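Local coordinates for protein 2-dehydropantoate 2-reductase (Geobacter metallireducens, PDB 3HN2) that probably catalyses the NADPH-dependent reduction of ketopantoate (2-dehydropantoate) to pantoate, a step in the pathway to pantothenate, at residues A[239-242]-A[243-247]; A[247-250]-A[251-254]; A[275-278]-A[279-283]. All coordinates share one frame; numbering follows the deposited sequence.

Interaction 1 of 3, residues A[239-242]-A[243-247]; sequences DGYV and DDMLE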
ATOM      1  N   ASP A 239     -10.361  16.836  -3.936  1.00 55.44           N
ATOM      2  CA  ASP A 239      -9.829  15.859  -4.894  1.00 51.16           C
ATOM      3  C   ASP A 239      -8.324  16.053  -4.962  1.00 58.67           C
ATOM      4  O   ASP A 239      -7.812  17.125  -4.620  1.00 64.70           O
ATOM      5  CB  ASP A 239     -10.488  15.907  -6.282  1.00 45.83           C
ATOM      6  CG  ASP A 239     -10.925  17.297  -6.698  1.00 52.77           C
ATOM      7  OD1 ASP A 239     -12.071  17.431  -7.185  1.00 46.31           O
ATOM      8  OD2 ASP A 239     -10.133  18.251  -6.558  1.00 67.90           O
ATOM      9  N   GLY A 240      -7.621  15.015  -5.397  1.00 61.93           N
ATOM     10  CA  GLY A 240      -6.208  14.881  -5.087  1.00 50.29           C
ATOM     11  C   GLY A 240      -6.118  13.796  -4.032  1.00 52.81           C
ATOM     12  O   GLY A 240      -5.141  13.044  -4.005  1.00 53.95           O
ATOM     13  N   TYR A 241      -7.149  13.699  -3.176  1.00 44.07           N
ATOM     14  CA  TYR A 241      -7.348  12.496  -2.349  1.00 36.28           C
ATOM     15  C   TYR A 241      -7.603  11.277  -3.254  1.00 29.24           C
ATOM     16  O   TYR A 241      -7.429  10.134  -2.825  1.00 30.29           O
ATOM     17  CB  TYR A 241      -8.457  12.657  -1.264  1.00 26.57           C
ATOM     18  CG  TYR A 241      -8.580  11.421  -0.366  1.00  2.00           C
ATOM     19  CD1 TYR A 241      -9.599  10.520  -0.537  1.00  2.00           C
ATOM     20  CD2 TYR A 241      -7.617  11.134   0.585  1.00  2.00           C
ATOM     21  CE1 TYR A 241      -9.670   9.379   0.231  1.00  2.00           C
ATOM     22  CE2 TYR A 241      -7.681   9.995   1.364  1.00  2.00           C
ATOM     23  CZ  TYR A 241      -8.719   9.134   1.190  1.00  2.00           C
ATOM     24  OH  TYR A 241      -8.805   7.971   1.964  1.00 18.42           O
ATOM     25  N   VAL A 242      -8.016  11.546  -4.498  1.00 34.89           N
ATOM     26  CA  VAL A 242      -8.103  10.552  -5.572  1.00 38.04           C
ATOM     27  C   VAL A 242      -6.718   9.983  -5.840  1.00 41.94           C
ATOM     28  O   VAL A 242      -6.493   8.789  -5.633  1.00 43.84           O
ATOM     29  CB  VAL A 242      -8.664  11.163  -6.890  1.00 41.91           C
ATOM     30  CG1 VAL A 242      -8.480  10.203  -8.081  1.00 50.17           C
ATOM     31  CG2 VAL A 242     -10.114  11.518  -6.744  1.00 30.52           C
ATOM     32  N   ASP A 243      -5.793  10.860  -6.246  1.00 49.91           N
ATOM     33  CA  ASP A 243      -4.407  10.509  -6.573  1.00 51.99           C
ATOM     34  C   ASP A 243      -3.767   9.704  -5.453  1.00 52.14           C
ATOM     35  O   ASP A 243      -2.942   8.818  -5.698  1.00 51.49           O
ATOM     36  CB  ASP A 243      -3.581  11.774  -6.829  1.00 49.82           C
ATOM     37  CG  ASP A 243      -4.078  12.566  -8.025  1.00 61.30           C
ATOM     38  OD1 ASP A 243      -5.091  13.284  -7.888  1.00 59.97           O
ATOM     39  OD2 ASP A 243      -3.450  12.481  -9.101  1.00 58.36           O
ATOM     40  N   ASP A 244      -4.199  10.005  -4.230  1.00 41.23           N
ATOM     41  CA  ASP A 244      -3.694   9.369  -3.030  1.00 27.93           C
ATOM     42  C   ASP A 244      -4.273   7.976  -2.755  1.00 25.69           C
ATOM     43  O   ASP A 244      -3.631   7.198  -2.066  1.00 32.62           O
ATOM     44  CB  ASP A 244      -3.887  10.299  -1.816  1.00 41.78           C
ATOM     45  CG  ASP A 244      -3.081  11.599  -1.930  1.00 41.51           C
ATOM     46  OD1 ASP A 244      -1.966  11.574  -2.493  1.00 83.38           O
ATOM     47  OD2 ASP A 244      -3.560  12.648  -1.454  1.00 66.60           O
ATOM     48  N   MET A 245      -5.468   7.648  -3.263  1.00 10.74           N
ATOM     49  CA  MET A 245      -5.992   6.283  -3.081  1.00  9.02           C
ATOM     50  C   MET A 245      -5.638   5.456  -4.335  1.00 40.39           C
ATOM     51  O   MET A 245      -5.625   4.223  -4.314  1.00 31.80           O
ATOM     52  CB  MET A 245      -7.513   6.263  -2.842  1.00 33.87           C
ATOM     53  CG  MET A 245      -8.039   7.043  -1.604  1.00 14.79           C
ATOM     54  SD  MET A 245      -7.069   6.783  -0.108  1.00 36.95           S
ATOM     55  CE  MET A 245      -7.708   5.229   0.482  1.00 28.33           C
ATOM     56  N   LEU A 246      -5.354   6.157  -5.427  1.00 40.19           N
ATOM     57  CA  LEU A 246      -4.879   5.542  -6.650  1.00 52.47           C
ATOM     58  C   LEU A 246      -3.500   4.940  -6.388  1.00 59.22           C
ATOM     59  O   LEU A 246      -3.251   3.778  -6.716  1.00 62.48           O
ATOM     60  CB  LEU A 246      -4.828   6.599  -7.760  1.00 51.32           C
ATOM     61  CG  LEU A 246      -5.196   6.308  -9.219  1.00 45.78           C
ATOM     62  CD1 LEU A 246      -6.353   5.332  -9.382  1.00 31.88           C
ATOM     63  CD2 LEU A 246      -5.518   7.623  -9.923  1.00 52.52           C
ATOM     64  N   GLU A 247      -2.629   5.724  -5.750  1.00 64.69           N
ATOM     65  CA  GLU A 247      -1.266   5.291  -5.418  1.00 62.01           C
ATOM     66  C   GLU A 247      -1.218   4.341  -4.220  1.00 56.24           C
ATOM     67  O   GLU A 247      -0.358   3.468  -4.163  1.00 50.33           O
ATOM     68  CB  GLU A 247      -0.361   6.498  -5.153  1.00 60.14           C
ATOM     69  CG  GLU A 247      -0.001   7.319  -6.393  1.00 63.90           C
ATOM     70  CD  GLU A 247       0.827   8.559  -6.064  1.00 69.37           C
ATOM     71  OE1 GLU A 247       1.001   9.416  -6.957  1.00 69.58           O
ATOM     72  OE2 GLU A 247       1.306   8.679  -4.914  1.00 81.12           O
TER
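Gly240 leads into helix 241-249, Tyr241 to Leu246 form its opening turns, and the first bonds are uneven. Asp244 N reaches Gly240 O over 3.2 Å, and Leu246 N reaches Val242 O over 2.9 Å. Met245 N divides its hydrogen. It gives a weak bond to Tyr241 O and a second bond to Val242 O at 2.8 Å. Val242 O is thus gripped by two donors, Leu246 N nearly along the C=O axis and Met245 N from above the carbonyl plane. Gly240 starts the turn with a positive phi of 106°. Its backbone angles are ones that favour glycine.

The main side-chain pair is Tyr241 and Met245, four residues apart. The Tyr241 ring swings forward along the helix because CG lies anti to the backbone N (chi1 -176°). The Met245 chain bends at chi2 and chi3, which brings CG over one ring face, 3.4 Å from Tyr241 CE1. Met245 SD is 3.9 Å from the ring centroid and 41° off the normal, an oblique approach. The exact place of the sulfur is doubtful, because it is modelled too close to the Tyr241 hydroxyl. The phenol oxygen of Tyr241 has a weak hydrogen bond to Glu185 O, and Met245 also touches Trp189 and Met221.

Two carboxylates lie near Gly240. Asp243 OD1 comes within 3.4 Å of Gly240 CA. Asp244 OD2 stands 3.0 Å from Gly240 O. Both are acceptors, so this last approach is no bond and would probably be unfavourable by itself. On another side of the helix Val242 CG1 meets Leu246 CD2 loosely.

The arrangement is an i to i+4 Met-aromatic contact in the opening turn of a helix, here in the helical C-terminal part of a ketopantoate reductase.

Interaction 2 of 3, residues A[247-250]-A[251-254]; sequences EFTD and AMGE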
ATOM      1  N   GLU A 247      -2.629   5.724  -5.750  1.00 64.69           N
ATOM      2  CA  GLU A 247      -1.266   5.291  -5.418  1.00 62.01           C
ATOM      3  C   GLU A 247      -1.218   4.341  -4.220  1.00 56.24           C
ATOM      4  O   GLU A 247      -0.358   3.468  -4.163  1.00 50.33           O
ATOM      5  CB  GLU A 247      -0.361   6.498  -5.153  1.00 60.14           C
ATOM      6  CG  GLU A 247      -0.001   7.319  -6.393  1.00 63.90           C
ATOM      7  CD  GLU A 247       0.827   8.559  -6.064  1.00 69.37           C
ATOM      8  OE1 GLU A 247       1.001   9.416  -6.957  1.00 69.58           O
ATOM      9  OE2 GLU A 247       1.306   8.679  -4.914  1.00 81.12           O
ATOM     10  N   PHE A 248      -2.137   4.528  -3.271  1.00 56.21           N
ATOM     11  CA  PHE A 248      -2.229   3.695  -2.062  1.00 51.40           C
ATOM     12  C   PHE A 248      -2.583   2.253  -2.398  1.00 47.57           C
ATOM     13  O   PHE A 248      -1.958   1.326  -1.886  1.00 52.61           O
ATOM     14  CB  PHE A 248      -3.254   4.296  -1.087  1.00 59.77           C
ATOM     15  CG  PHE A 248      -3.609   3.410   0.079  1.00 60.22           C
ATOM     16  CD1 PHE A 248      -2.768   3.321   1.184  1.00 64.08           C
ATOM     17  CD2 PHE A 248      -4.809   2.702   0.090  1.00 64.36           C
ATOM     18  CE1 PHE A 248      -3.101   2.516   2.266  1.00 65.41           C
ATOM     19  CE2 PHE A 248      -5.150   1.892   1.166  1.00 81.97           C
ATOM     20  CZ  PHE A 248      -4.296   1.802   2.260  1.00 76.00           C
ATOM     21  N   THR A 249      -3.576   2.077  -3.271  1.00 46.24           N
ATOM     22  CA  THR A 249      -4.065   0.754  -3.671  1.00 43.81           C
ATOM     23  C   THR A 249      -3.035   0.031  -4.550  1.00 47.81           C
ATOM     24  O   THR A 249      -3.047  -1.192  -4.652  1.00 53.20           O
ATOM     25  CB  THR A 249      -5.444   0.853  -4.393  1.00 45.89           C
ATOM     26  OG1 THR A 249      -6.169   1.974  -3.886  1.00 13.11           O
ATOM     27  CG2 THR A 249      -6.297  -0.378  -4.157  1.00 13.44           C
ATOM     28  N   ASP A 250      -2.127   0.802  -5.147  1.00 51.07           N
ATOM     29  CA  ASP A 250      -1.073   0.287  -6.018  1.00 46.22           C
ATOM     30  C   ASP A 250       0.053  -0.419  -5.242  1.00 52.91           C
ATOM     31  O   ASP A 250       0.910  -1.078  -5.839  1.00 53.30           O
ATOM     32  CB  ASP A 250      -0.492   1.439  -6.844  1.00 50.40           C
ATOM     33  CG  ASP A 250      -0.232   1.057  -8.293  1.00 70.82           C
ATOM     34  OD1 ASP A 250      -0.293   1.959  -9.157  1.00 77.97           O
ATOM     35  OD2 ASP A 250       0.029  -0.134  -8.575  1.00 77.12           O
ATOM     36  N   ALA A 251       0.046  -0.277  -3.917  1.00 48.98           N
ATOM     37  CA  ALA A 251       1.025  -0.922  -3.040  1.00 43.39           C
ATOM     38  C   ALA A 251       0.467  -2.196  -2.401  1.00 41.17           C
ATOM     39  O   ALA A 251       1.065  -2.755  -1.477  1.00 37.65           O
ATOM     40  CB  ALA A 251       1.473   0.053  -1.955  1.00 40.87           C
ATOM     41  N   MET A 252      -0.680  -2.647  -2.900  1.00 39.61           N
ATOM     42  CA  MET A 252      -1.410  -3.746  -2.287  1.00 39.06           C
ATOM     43  C   MET A 252      -1.239  -5.029  -3.058  1.00 44.06           C
ATOM     44  O   MET A 252      -1.714  -6.077  -2.619  1.00 46.96           O
ATOM     45  CB  MET A 252      -2.897  -3.416  -2.209  1.00 44.39           C
ATOM     46  CG  MET A 252      -3.292  -2.519  -1.061  1.00 37.40           C
ATOM     47  SD  MET A 252      -5.023  -2.108  -1.255  1.00 44.30           S
ATOM     48  CE  MET A 252      -5.581  -1.991   0.451  1.00 23.48           C
ATOM     49  N   GLY A 253      -0.571  -4.937  -4.209  1.00 53.20           N
ATOM     50  CA  GLY A 253      -0.361  -6.074  -5.100  1.00 46.52           C
ATOM     51  C   GLY A 253      -1.667  -6.717  -5.529  1.00 52.88           C
ATOM     52  O   GLY A 253      -2.598  -6.031  -5.957  1.00 55.50           O
ATOM     53  N   GLU A 254      -1.738  -8.035  -5.360  1.00 52.76           N
ATOM     54  CA  GLU A 254      -2.850  -8.851  -5.832  1.00 53.49           C
ATOM     55  C   GLU A 254      -3.924  -9.041  -4.747  1.00 52.67           C
ATOM     56  O   GLU A 254      -4.211 -10.163  -4.325  1.00 58.56           O
ATOM     57  CB  GLU A 254      -2.307 -10.199  -6.326  1.00 43.63           C
ATOM     58  CG  GLU A 254      -3.186 -10.922  -7.341  1.00 62.67           C
ATOM     59  CD  GLU A 254      -2.627 -12.275  -7.757  1.00 63.98           C
ATOM     60  OE1 GLU A 254      -2.934 -12.719  -8.883  1.00 73.91           O
ATOM     61  OE2 GLU A 254      -1.885 -12.898  -6.967  1.00 70.35           O
TER
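Phe248 and Met252 cross obliquely where helix 241-249 gives way to a loop. The Met252 methyl CE lies 4.0 Å from Phe248 CE2, neither squarely over the ring nor squarely at its rim. Met252 SD is farther off, 5.4 Å from the ring centroid and 39° from the normal. The pair is a loose Met-aromatic contact in which the methyl does the touching. The Phe248 ring points along the chain toward the loop because CG is anti to the backbone N (chi1 170°).

Met252 passes Thr249 more closely. Its SD rests 3.6 Å from Thr249 CG2, and its CB lies 3.3 Å from Thr249 O. The methyl of Thr249 therefore faces the sulfur. The hydroxyl OG1 is engaged elsewhere, with hydrogen bonds to Met245 O and to Trp189 NE1. Trp189 also touches Met252, so one indole from helix 179-200 meets both residues.

The backbone brings these side chains together. Thr249 to Met252 form a type I beta turn, closed by Met252 N to Thr249 O at 3.3 Å. One residue earlier, Ala251 N bonds to Phe248 O, also at 3.3 Å but straighter, with an N-H...O angle of 160°. Gly253 follows with a positive phi, which suits glycine.

Much of the surround belongs to the second subunit. Phe248 packs on Glu247 of that subunit, and Ala251 on its Phe248. Phe127 of the same chain meets the Phe248 ring at a steep angle.

The side chains meet mainly by van der Waals contact. The two direct hydrogen bonds are both backbone, so the turn probably owes its shape to the main chain, with sulfur and methyl groups packed beside the subunit interface.

Interaction 3 of 3, residues A[275-278]-A[279-283]; sequences FRTP and LAYGA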
ATOM      1  N   PHE A 275     -23.263   1.237  -0.941  1.00 46.45           N
ATOM      2  CA  PHE A 275     -23.684   1.904  -2.178  1.00 43.88           C
ATOM      3  C   PHE A 275     -25.013   2.649  -2.095  1.00 47.28           C
ATOM      4  O   PHE A 275     -25.075   3.833  -2.423  1.00 51.76           O
ATOM      5  CB  PHE A 275     -23.767   0.902  -3.328  1.00 44.21           C
ATOM      6  CG  PHE A 275     -22.446   0.361  -3.770  1.00 42.94           C
ATOM      7  CD1 PHE A 275     -21.751   0.965  -4.811  1.00 43.80           C
ATOM      8  CD2 PHE A 275     -21.913  -0.779  -3.181  1.00 59.59           C
ATOM      9  CE1 PHE A 275     -20.535   0.448  -5.248  1.00 46.92           C
ATOM     10  CE2 PHE A 275     -20.690  -1.298  -3.605  1.00 56.09           C
ATOM     11  CZ  PHE A 275     -20.002  -0.680  -4.638  1.00 40.32           C
ATOM     12  N   ARG A 276     -26.075   1.959  -1.687  1.00 48.27           N
ATOM     13  CA  ARG A 276     -27.424   2.536  -1.784  1.00 47.71           C
ATOM     14  C   ARG A 276     -27.692   3.648  -0.769  1.00 46.29           C
ATOM     15  O   ARG A 276     -28.379   4.620  -1.089  1.00 39.41           O
ATOM     16  CB  ARG A 276     -28.514   1.457  -1.751  1.00 41.60           C
ATOM     17  CG  ARG A 276     -28.603   0.618  -3.029  1.00 31.29           C
ATOM     18  CD  ARG A 276     -29.083   1.456  -4.214  1.00 52.11           C
ATOM     19  NE  ARG A 276     -29.073   0.722  -5.479  1.00 40.55           N
ATOM     20  CZ  ARG A 276     -29.166   1.296  -6.677  1.00 54.76           C
ATOM     21  NH1 ARG A 276     -29.283   2.615  -6.764  1.00 40.18           N
ATOM     22  NH2 ARG A 276     -29.143   0.555  -7.788  1.00 28.62           N
ATOM     23  N   THR A 277     -27.117   3.507   0.426  1.00 48.04           N
ATOM     24  CA  THR A 277     -27.178   4.542   1.475  1.00 45.71           C
ATOM     25  C   THR A 277     -26.418   5.837   1.103  1.00 45.68           C
ATOM     26  O   THR A 277     -26.996   6.921   1.228  1.00 46.41           O
ATOM     27  CB  THR A 277     -26.744   3.997   2.881  1.00 36.61           C
ATOM     28  OG1 THR A 277     -27.485   2.810   3.195  1.00 41.01           O
ATOM     29  CG2 THR A 277     -26.976   5.022   3.964  1.00 50.83           C
ATOM     30  N   PRO A 278     -25.129   5.747   0.675  1.00 40.37           N
ATOM     31  CA  PRO A 278     -24.490   6.963   0.161  1.00 39.25           C
ATOM     32  C   PRO A 278     -25.190   7.600  -1.029  1.00 45.97           C
ATOM     33  O   PRO A 278     -25.314   8.826  -1.058  1.00 51.06           O
ATOM     34  CB  PRO A 278     -23.095   6.476  -0.235  1.00 43.26           C
ATOM     35  CG  PRO A 278     -22.842   5.388   0.707  1.00 45.63           C
ATOM     36  CD  PRO A 278     -24.147   4.651   0.723  1.00 38.00           C
ATOM     37  N   LEU A 279     -25.648   6.787  -1.983  1.00 50.60           N
ATOM     38  CA  LEU A 279     -26.405   7.286  -3.138  1.00 45.12           C
ATOM     39  C   LEU A 279     -27.668   8.003  -2.671  1.00 37.58           C
ATOM     40  O   LEU A 279     -27.991   9.071  -3.192  1.00 37.99           O
ATOM     41  CB  LEU A 279     -26.747   6.164  -4.129  1.00 25.61           C
ATOM     42  CG  LEU A 279     -25.681   5.749  -5.143  1.00 70.60           C
ATOM     43  CD1 LEU A 279     -25.983   4.380  -5.747  1.00 73.03           C
ATOM     44  CD2 LEU A 279     -25.533   6.789  -6.235  1.00 71.37           C
ATOM     45  N   ALA A 280     -28.355   7.416  -1.687  1.00 38.07           N
ATOM     46  CA  ALA A 280     -29.467   8.081  -0.984  1.00 38.57           C
ATOM     47  C   ALA A 280     -29.053   9.427  -0.409  1.00 38.02           C
ATOM     48  O   ALA A 280     -29.718  10.432  -0.666  1.00 49.56           O
ATOM     49  CB  ALA A 280     -30.046   7.184   0.125  1.00 37.45           C
ATOM     50  N   TYR A 281     -27.944   9.444   0.335  1.00 42.87           N
ATOM     51  CA  TYR A 281     -27.426  10.670   0.961  1.00 44.20           C
ATOM     52  C   TYR A 281     -27.063  11.772  -0.030  1.00 49.44           C
ATOM     53  O   TYR A 281     -27.246  12.954   0.262  1.00 55.20           O
ATOM     54  CB  TYR A 281     -26.235  10.364   1.876  1.00 47.30           C
ATOM     55  CG  TYR A 281     -26.616  10.082   3.316  1.00 58.90           C
ATOM     56  CD1 TYR A 281     -27.040  11.108   4.163  1.00 63.56           C
ATOM     57  CD2 TYR A 281     -26.549   8.791   3.833  1.00 67.96           C
ATOM     58  CE1 TYR A 281     -27.391  10.849   5.485  1.00 74.22           C
ATOM     59  CE2 TYR A 281     -26.894   8.521   5.153  1.00 68.32           C
ATOM     60  CZ  TYR A 281     -27.314   9.552   5.972  1.00 74.56           C
ATOM     61  OH  TYR A 281     -27.653   9.282   7.277  1.00 73.03           O
ATOM     62  N   GLY A 282     -26.564  11.381  -1.200  1.00 54.37           N
ATOM     63  CA  GLY A 282     -26.242  12.330  -2.259  1.00 61.33           C
ATOM     64  C   GLY A 282     -27.469  12.853  -2.985  1.00 67.55           C
ATOM     65  O   GLY A 282     -27.511  14.024  -3.370  1.00 69.97           O
ATOM     66  N   ALA A 283     -28.461  11.981  -3.172  1.00 70.16           N
ATOM     67  CA  ALA A 283     -29.705  12.332  -3.863  1.00 69.15           C
ATOM     68  C   ALA A 283     -30.562  13.255  -3.011  1.00 68.53           C
ATOM     69  O   ALA A 283     -31.249  14.132  -3.539  1.00 70.76           O
ATOM     70  CB  ALA A 283     -30.483  11.081  -4.238  1.00 69.38           C
TER
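Leu279 packs back along helix 271-284 onto the carbonyl of Phe275 and the guanidinium of Arg276, in a helix that carries a proline within its run. Pro278 has no hydrogen on its N, so that N makes no bond to the turn before, and the helix is kinked there. The i to i+4 bonds go on around it. Leu279 N bonds to Phe275 O at 3.0 Å, and Ala280 N bonds to Arg276 O.

From CB outward, Leu279 runs past one carbonyl. Leu279 CB lies 3.3 Å from Phe275 O. Next, Leu279 CG is 3.4 Å from Phe275 O. Leu279 CD1 follows at 3.5 Å from Phe275 O. With chi1 at -83°, CG stays beside the backbone N and anti to the carbonyl carbon, which turns the branch toward the preceding turn. At the tip, CD1 also meets Arg276 NH1 at 3.9 Å, an oblique contact with the guanidinium. The Leu279 side chain also touches Val292 and Glu293 of helix 290-302 and Met289 just before it. Arg276 bends at chi2, and its NH2 forms a salt bridge with Glu300 OE2 of that same helix. This pairing would be expected to keep the guanidinium beside the leucine.

On another flank, Thr277 and Tyr281 lie side by side and point the same way. Thr277 CG2 touches Tyr281 CE2 at 3.7 Å. The hydroxyl OG1 of Thr277 is used inside the helix, as a partner of Ala272 O. Leu106 from a loop packs on Thr277, Pro278 and Tyr281, and Trp184 of helix 179-200 meets Pro278 and Tyr281. The contact thus joins helix 271-284 to two neighbouring helices.

Past the proline the helical bonds continue: Tyr281 N reaches Thr277 O at 2.8 Å, and Gly282 N reaches Pro278 O at 2.8 Å.

Overall arrangement
Interactions 1 and 2 run in series along helix 241-249 and share Glu247. Their centres are 12 Å apart. Thr249 of interaction 2 bonds back to Met245 of interaction 1, and Trp189 of helix 179-200 touches both. Interaction 3 is separate, with its centre 22 Å from that of interaction 1 and 27 Å from that of interaction 2. Its nearest atoms are about 14 Å from either. Helix 179-200 touches all three. Interaction 2 lies against the second subunit, whereas interaction 3 meets no other chain. All belong to the C-terminal family region. The glycine-rich turn at Gly9, Gly11 and Gly14, consistent with NADPH binding, is in the N-terminal Rossmann part.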